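Local structure of SSO1986 (Sulfolobus solfataricus, 2X5Q) at residues Ile28-Gly31 / Ser32-Ile36; Ser46-Asp50 / Lys51-Asn55; Val144-Arg148 / Asp149-Thr153. The protein serves as a Cmr7 subunit of the CMR ribonucleoprotein complex, which carries CRISPR RNA in archaeal defence against mobile genetic elements. One frame throughout, in Å; residues are numbered along the deposited sequence.

Contact 1: Ile28-Gly31 / Ser32-Ile36; sequences IKIG and SSVSI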
loop_
_atom_site.group_PDB
_atom_site.type_symbol
_atom_site.label_atom_id
_atom_site.label_comp_id
_atom_site.label_asym_id
_atom_site.label_seq_id
_atom_site.Cartn_x
_atom_site.Cartn_y
_atom_site.Cartn_z
ATOM N N ILE A 28 -3.011 12.878 -21.538
ATOM C CA ILE A 28 -3.896 11.743 -21.399
ATOM C C ILE A 28 -4.829 12.023 -20.228
ATOM O O ILE A 28 -4.367 12.236 -19.105
ATOM C CB ILE A 28 -3.087 10.477 -21.146
ATOM C CG1 ILE A 28 -2.191 10.194 -22.359
ATOM C CG2 ILE A 28 -4.008 9.271 -20.867
ATOM C CD1 ILE A 28 -1.002 9.364 -22.047
ATOM N N LYS A 29 -6.128 12.057 -20.514
ATOM C CA LYS A 29 -7.144 12.143 -19.479
ATOM C C LYS A 29 -7.294 10.761 -18.845
ATOM O O LYS A 29 -7.621 9.791 -19.531
ATOM C CB LYS A 29 -8.473 12.609 -20.079
ATOM C CG LYS A 29 -9.651 12.603 -19.112
ATOM C CD LYS A 29 -10.805 13.470 -19.624
ATOM C CE LYS A 29 -12.058 13.279 -18.776
ATOM N NZ LYS A 29 -13.171 14.213 -19.166
ATOM N N ILE A 30 -7.025 10.662 -17.543
ATOM C CA ILE A 30 -7.210 9.405 -16.831
ATOM C C ILE A 30 -8.650 9.295 -16.357
ATOM O O ILE A 30 -9.263 8.226 -16.424
ATOM C CB ILE A 30 -6.257 9.290 -15.644
ATOM C CG1 ILE A 30 -4.825 9.466 -16.114
ATOM C CG2 ILE A 30 -6.378 7.905 -14.976
ATOM C CD1 ILE A 30 -3.844 9.361 -14.987
ATOM N N GLY A 31 -9.191 10.408 -15.879
ATOM C CA GLY A 31 -10.605 10.507 -15.593
ATOM C C GLY A 31 -10.966 11.959 -15.426
ATOM O O GLY A 31 -10.182 12.842 -15.791
ATOM N N SER A 32 -12.139 12.214 -14.856
ATOM C CA SER A 32 -12.641 13.576 -14.726
ATOM C C SER A 32 -11.700 14.484 -13.931
ATOM O O SER A 32 -11.627 15.672 -14.197
ATOM C CB SER A 32 -14.019 13.572 -14.056
ATOM O OG SER A 32 -13.921 13.010 -12.765
ATOM N N SER A 33 -10.986 13.913 -12.963
ATOM C CA SER A 33 -10.187 14.689 -12.024
ATOM C C SER A 33 -8.666 14.598 -12.243
ATOM O O SER A 33 -7.908 15.367 -11.625
ATOM C CB SER A 33 -10.533 14.248 -10.601
ATOM O OG SER A 33 -11.931 14.361 -10.398
ATOM N N VAL A 34 -8.228 13.711 -13.139
ATOM C CA VAL A 34 -6.807 13.462 -13.357
ATOM C C VAL A 34 -6.419 13.541 -14.849
ATOM O O VAL A 34 -7.011 12.856 -15.709
ATOM C CB VAL A 34 -6.384 12.095 -12.781
ATOM C CG1 VAL A 34 -4.873 11.899 -12.918
ATOM C CG2 VAL A 34 -6.813 11.973 -11.317
ATOM N N SER A 35 -5.465 14.430 -15.145
ATOM C CA SER A 35 -4.853 14.519 -16.469
ATOM C C SER A 35 -3.331 14.492 -16.350
ATOM O O SER A 35 -2.744 15.160 -15.491
ATOM C CB SER A 35 -5.287 15.780 -17.207
ATOM O OG SER A 35 -6.653 15.707 -17.542
ATOM N N ILE A 36 -2.718 13.726 -17.244
ATOM C CA ILE A 36 -1.281 13.500 -17.270
ATOM C C ILE A 36 -0.715 14.050 -18.584
ATOM O O ILE A 36 -1.357 13.969 -19.622
ATOM C CB ILE A 36 -1.005 11.988 -17.108
ATOM C CG1 ILE A 36 -1.192 11.602 -15.637
ATOM C CG2 ILE A 36 0.397 11.599 -17.601
ATOM C CD1 ILE A 36 -1.017 10.115 -15.357
HETATM O O HOH W 1 -9.128 15.195 -16.559
#
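Ile28 and Ile36 face each other as an antiparallel hydrogen-bonded pair, and backbone bonds carry most of the join. Ile28 N donates to Ile36 O over 2.8 Å, and Ile36 N returns a bond to Ile28 O over 2.9 Å. Where the chain begins to turn, Val34 O takes two donors: Ile30 N at 2.9 Å and Gly31 N at 3.3 Å, the latter in the carbonyl plane on a lone pair. This fits a classic beta bulge, two residues set against one. The return bond from Val34 N to Gly31 O is weak. Gly31 lies with both backbone angles near -165°, a stretched shape glycine adopts readily.

The polar side chains act mainly through Ser35 and a water. Ser35, paired with Lys29 at a non-hydrogen-bonded site, has OG beside its own backbone N (chi1 -68°), where OG meets a water at 2.7 Å; the same water also lies 2.7 Å from Gly31 O, to which it probably donates, tying turn to strand. Lys29 runs extended alongside the start of the turn, its CE lying 4.1 Å from Ser32 N, a flexible chain suited to this partly exposed place.

Apolar contact gathers on the other face. Ile30 turns its CG1 branch inward, and CD1 comes close to Val34 CG1, although that methyl's modelled position is doubtful. Branched aliphatic residues suit this buried side, where Ile28, Ile30 and Ile36 meet Leu14, Pro15 and Val12 respectively. Together they make a beta hairpin with polar and apolar faces, the central pair of a four-stranded antiparallel sheet.

Contact 2: Ser46-Asp50 / Lys51-Asn55; sequences SQIDD and KGLHN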
loop_
_atom_site.group_PDB
_atom_site.type_symbol
_atom_site.label_atom_id
_atom_site.label_comp_id
_atom_site.label_asym_id
_atom_site.label_seq_id
_atom_site.Cartn_x
_atom_site.Cartn_y
_atom_site.Cartn_z
ATOM N N SER A 46 8.628 2.336 -18.891
ATOM C CA SER A 46 7.867 1.392 -19.704
ATOM C C SER A 46 8.240 1.569 -21.168
ATOM O O SER A 46 8.392 2.695 -21.653
ATOM C CB SER A 46 6.371 1.572 -19.508
ATOM O OG SER A 46 6.008 1.372 -18.154
ATOM N N GLN A 47 8.392 0.445 -21.868
ATOM C CA GLN A 47 8.976 0.430 -23.207
ATOM C C GLN A 47 8.201 -0.498 -24.137
ATOM O O GLN A 47 7.677 -1.519 -23.705
ATOM C CB GLN A 47 10.448 -0.020 -23.130
ATOM C CG GLN A 47 11.393 1.021 -22.478
ATOM C CD GLN A 47 12.669 0.413 -21.899
ATOM O OE1 GLN A 47 13.351 -0.375 -22.571
ATOM N NE2 GLN A 47 13.007 0.781 -20.652
ATOM N N ILE A 48 8.107 -0.128 -25.408
ATOM C CA ILE A 48 7.648 -1.059 -26.432
ATOM C C ILE A 48 8.776 -1.346 -27.418
ATOM O O ILE A 48 9.656 -0.506 -27.650
ATOM C CB ILE A 48 6.331 -0.602 -27.156
ATOM C CG1 ILE A 48 6.563 0.518 -28.152
ATOM C CG2 ILE A 48 5.269 -0.163 -26.147
ATOM C CD1 ILE A 48 5.471 0.597 -29.197
ATOM N N ASP A 49 8.770 -2.555 -27.971
ATOM C CA ASP A 49 9.747 -2.939 -28.983
ATOM C C ASP A 49 9.139 -4.047 -29.822
ATOM O O ASP A 49 7.937 -4.287 -29.707
ATOM C CB ASP A 49 11.083 -3.343 -28.337
ATOM C CG ASP A 49 10.972 -4.550 -27.413
ATOM O OD1 ASP A 49 10.011 -5.341 -27.505
ATOM O OD2 ASP A 49 11.876 -4.706 -26.573
ATOM N N ASP A 50 9.945 -4.724 -30.642
ATOM C CA ASP A 50 9.430 -5.793 -31.501
ATOM C C ASP A 50 8.905 -7.030 -30.750
ATOM O O ASP A 50 8.325 -7.910 -31.372
ATOM C CB ASP A 50 10.426 -6.188 -32.627
ATOM C CG ASP A 50 11.759 -6.753 -32.113
ATOM O OD1 ASP A 50 11.987 -6.808 -30.893
ATOM O OD2 ASP A 50 12.613 -7.112 -32.954
ATOM N N LYS A 51 9.081 -7.080 -29.428
ATOM C CA LYS A 51 8.583 -8.201 -28.608
ATOM C C LYS A 51 7.352 -7.850 -27.773
ATOM O O LYS A 51 6.787 -8.727 -27.104
ATOM C CB LYS A 51 9.685 -8.709 -27.680
ATOM C CG LYS A 51 11.039 -8.938 -28.336
ATOM C CD LYS A 51 10.963 -9.965 -29.452
ATOM C CE LYS A 51 12.315 -10.124 -30.132
ATOM N NZ LYS A 51 12.161 -10.678 -31.501
ATOM N N GLY A 52 6.965 -6.572 -27.783
ATOM C CA GLY A 52 5.748 -6.097 -27.143
ATOM C C GLY A 52 6.005 -4.994 -26.127
ATOM O O GLY A 52 6.945 -4.211 -26.256
ATOM N N LEU A 53 5.161 -4.961 -25.102
ATOM C CA LEU A 53 5.208 -3.962 -24.045
ATOM C C LEU A 53 6.011 -4.494 -22.853
ATOM O O LEU A 53 5.923 -5.688 -22.515
ATOM C CB LEU A 53 3.769 -3.645 -23.612
ATOM C CG LEU A 53 3.530 -2.557 -22.563
ATOM C CD1 LEU A 53 4.190 -1.252 -22.985
ATOM C CD2 LEU A 53 2.011 -2.387 -22.358
ATOM N N HIS A 54 6.791 -3.613 -22.225
ATOM C CA HIS A 54 7.705 -3.991 -21.134
ATOM C C HIS A 54 7.681 -3.011 -19.980
ATOM O O HIS A 54 7.422 -1.830 -20.171
ATOM C CB HIS A 54 9.152 -4.086 -21.635
ATOM C CG HIS A 54 9.332 -5.010 -22.796
ATOM N ND1 HIS A 54 9.346 -6.381 -22.660
ATOM C CD2 HIS A 54 9.506 -4.758 -24.115
ATOM C CE1 HIS A 54 9.499 -6.934 -23.850
ATOM N NE2 HIS A 54 9.608 -5.972 -24.748
ATOM N N ASN A 55 8.031 -3.519 -18.796
ATOM C CA ASN A 55 8.163 -2.727 -17.569
ATOM C C ASN A 55 6.858 -2.091 -17.127
ATOM O O ASN A 55 6.730 -0.855 -17.078
ATOM C CB ASN A 55 9.254 -1.654 -17.682
ATOM C CG ASN A 55 10.604 -2.229 -17.970
ATOM O OD1 ASN A 55 10.964 -3.271 -17.415
ATOM N ND2 ASN A 55 11.373 -1.563 -18.846
#
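His54 and Asp49 join side chains over a tight beta hairpin, in which a type I turn from Asp49 to Gly52 links strands 47-49 and 52-54. The side chain of His54 starts at CB, 3.6 Å from Gln47 O, the carbonyl that also receives His54 N. Because CG lies anti to the carbonyl carbon (chi1 -55°), the ring leans along the hairpin toward the turn. CD2 passes 3.4 Å from Asp49 OD2, and at the tip NE2 donates to Asp49 OD1 over 2.9 Å. Asp49 OD1 lies nearly in the ring plane, at its edge, while the carboxylate is turned 65° from the ring. A histidine suits this partly exposed place, since it can span two residues of register and still donate.

On the opposite face Ile48 CG2 meets Leu53 CD1 at 3.5 Å, apolar branches that also pack on Leu178 of helix 172-185. Gly52, with phi 124°, takes a backbone shape open chiefly to glycine. At the other end Ser46 OG donates to Asn55 O and accepts from Leu85 N. Asp49 OD1 has a second partner, Lys51 N at 2.8 Å, an Asx-turn bond; this N-H and His54 NE2 reach the oxygen from opposite faces of the carboxylate.

Contact 3: Val144-Arg148 / Asp149-Thr153; sequences VSLDR and DVAKT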
loop_
_atom_site.group_PDB
_atom_site.type_symbol
_atom_site.label_atom_id
_atom_site.label_comp_id
_atom_site.label_asym_id
_atom_site.label_seq_id
_atom_site.Cartn_x
_atom_site.Cartn_y
_atom_site.Cartn_z
ATOM N N VAL A 144 -11.741 -5.833 -12.974
ATOM C CA VAL A 144 -12.115 -5.392 -14.308
ATOM C C VAL A 144 -11.035 -5.796 -15.300
ATOM O O VAL A 144 -9.849 -5.718 -15.003
ATOM C CB VAL A 144 -12.325 -3.863 -14.352
ATOM C CG1 VAL A 144 -12.848 -3.439 -15.731
ATOM C CG2 VAL A 144 -13.320 -3.428 -13.243
ATOM N N SER A 145 -11.455 -6.278 -16.467
ATOM C CA SER A 145 -10.519 -6.487 -17.574
ATOM C C SER A 145 -10.831 -5.474 -18.669
ATOM O O SER A 145 -11.910 -4.885 -18.698
ATOM C CB SER A 145 -10.615 -7.914 -18.097
ATOM O OG SER A 145 -11.855 -8.113 -18.735
ATOM N N LEU A 146 -9.874 -5.245 -19.556
ATOM C CA LEU A 146 -10.091 -4.293 -20.647
ATOM C C LEU A 146 -11.075 -4.866 -21.666
ATOM O O LEU A 146 -10.914 -5.996 -22.124
ATOM C CB LEU A 146 -8.783 -3.934 -21.352
ATOM C CG LEU A 146 -7.823 -2.967 -20.667
ATOM C CD1 LEU A 146 -6.806 -2.481 -21.676
ATOM C CD2 LEU A 146 -8.546 -1.779 -20.024
ATOM N N ASP A 147 -12.093 -4.079 -22.011
ATOM C CA ASP A 147 -12.917 -4.379 -23.174
ATOM C C ASP A 147 -11.999 -4.411 -24.405
ATOM O O ASP A 147 -11.039 -3.632 -24.499
ATOM C CB ASP A 147 -14.044 -3.346 -23.312
ATOM C CG ASP A 147 -14.797 -3.464 -24.623
ATOM O OD1 ASP A 147 -15.945 -3.963 -24.631
ATOM O OD2 ASP A 147 -14.240 -3.041 -25.651
ATOM N N ARG A 148 -12.258 -5.332 -25.325
ATOM C CA ARG A 148 -11.319 -5.570 -26.425
ATOM C C ARG A 148 -11.321 -4.476 -27.483
ATOM O O ARG A 148 -10.287 -4.236 -28.109
ATOM C CB ARG A 148 -11.553 -6.945 -27.055
ATOM C CG ARG A 148 -10.959 -8.050 -26.215
ATOM C CD ARG A 148 -11.258 -9.448 -26.743
ATOM N NE ARG A 148 -10.970 -10.434 -25.699
ATOM C CZ ARG A 148 -10.836 -11.746 -25.883
ATOM N NH1 ARG A 148 -10.960 -12.288 -27.095
ATOM N NH2 ARG A 148 -10.581 -12.524 -24.832
ATOM N N ASP A 149 -12.466 -3.821 -27.684
ATOM C CA ASP A 149 -12.525 -2.626 -28.525
ATOM C C ASP A 149 -11.732 -1.494 -27.861
ATOM O O ASP A 149 -10.921 -0.856 -28.517
ATOM C CB ASP A 149 -13.956 -2.151 -28.777
ATOM C CG ASP A 149 -14.792 -3.157 -29.550
ATOM O OD1 ASP A 149 -14.333 -3.647 -30.611
ATOM O OD2 ASP A 149 -15.922 -3.431 -29.100
ATOM N N VAL A 150 -11.966 -1.249 -26.572
ATOM C CA VAL A 150 -11.220 -0.193 -25.860
ATOM C C VAL A 150 -9.709 -0.453 -25.844
ATOM O O VAL A 150 -8.919 0.483 -25.948
ATOM C CB VAL A 150 -11.709 0.034 -24.411
ATOM C CG1 VAL A 150 -11.254 -1.083 -23.510
ATOM C CG2 VAL A 150 -11.159 1.354 -23.867
ATOM N N ALA A 151 -9.293 -1.708 -25.718
ATOM C CA ALA A 151 -7.862 -2.032 -25.770
ATOM C C ALA A 151 -7.225 -1.606 -27.106
ATOM O O ALA A 151 -6.065 -1.154 -27.145
ATOM C CB ALA A 151 -7.641 -3.508 -25.528
ATOM N N LYS A 152 -7.980 -1.753 -28.190
ATOM C CA LYS A 152 -7.525 -1.312 -29.513
ATOM C C LYS A 152 -7.361 0.210 -29.547
ATOM O O LYS A 152 -6.369 0.706 -30.071
ATOM C CB LYS A 152 -8.497 -1.770 -30.613
ATOM C CG LYS A 152 -7.981 -1.552 -32.034
ATOM C CD LYS A 152 -9.049 -1.781 -33.097
ATOM C CE LYS A 152 -9.204 -3.275 -33.460
ATOM N NZ LYS A 152 -10.319 -3.604 -34.448
ATOM N N THR A 153 -8.328 0.941 -28.987
ATOM C CA THR A 153 -8.227 2.407 -28.904
ATOM C C THR A 153 -7.068 2.823 -27.993
ATOM O O THR A 153 -6.373 3.804 -28.271
ATOM C CB THR A 153 -9.538 3.069 -28.412
ATOM O OG1 THR A 153 -9.780 2.713 -27.045
ATOM C CG2 THR A 153 -10.716 2.641 -29.266
#
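Asp147 meets the amides of Asp149 and Val150 through one carboxylate oxygen, and this polar capping dominates the contact. With CG anti to the backbone N (chi1 171°), the carboxylate swings over the start of the helix, where OD2 accepts from Val150 N at 3.0 Å by its anti lone pair. The bond is nearly straight, 163° at the hydrogen. A second bond, from Asp149 N at 2.8 Å, is weak because it is strongly bent. Aspartate suits the site: first-turn amides have no earlier carbonyl within the helix to accept them, and a negative charge here should also favour the helix dipole.

Backbone bonds then begin the spiral. Ala151 N reaches Asp147 O, though the place of that oxygen is less sure, and Lys152 N bonds weakly to Arg148 O.

Among the charges, Asp147 OD2 and Asp149 OD2 lie 3.9 Å apart, a probable repulsion that the nearby helix start may moderate.

Apolar contact is slight but well placed. Leu146, just before the cap, brings CD1 to 4.1 Å from Ala151 CB, and both side chains continue onto helix 172-185. The small methyl of Ala151 probably leaves room for that helix, whose Tyr179 and Glu183 it touches. A leucine-alanine contact beside an aspartate N-cap is consistent with a hydrophobic staple (N' to N4), here opening helix 148-162.

All three contacts are local, closed within nine or ten consecutive residues, but they hold different elements. Contacts 1 and 2 are both beta hairpins, on opposite sides of the chain's centre and in two different sheets, their centres 24 Å apart; contact 3 starts a helix. Contact 1 is mostly buried, and its side-chain contacts are largely apolar with one water at the turn. Contacts 2 and 3 are partly buried and each feature an aspartate that accepts from several N-H groups, in one case with a histidine, in the other with helix amides alone. Helix 172-185 links these two, touching Ile48 and Leu53 of contact 2 and Leu146 and Ala151 of contact 3.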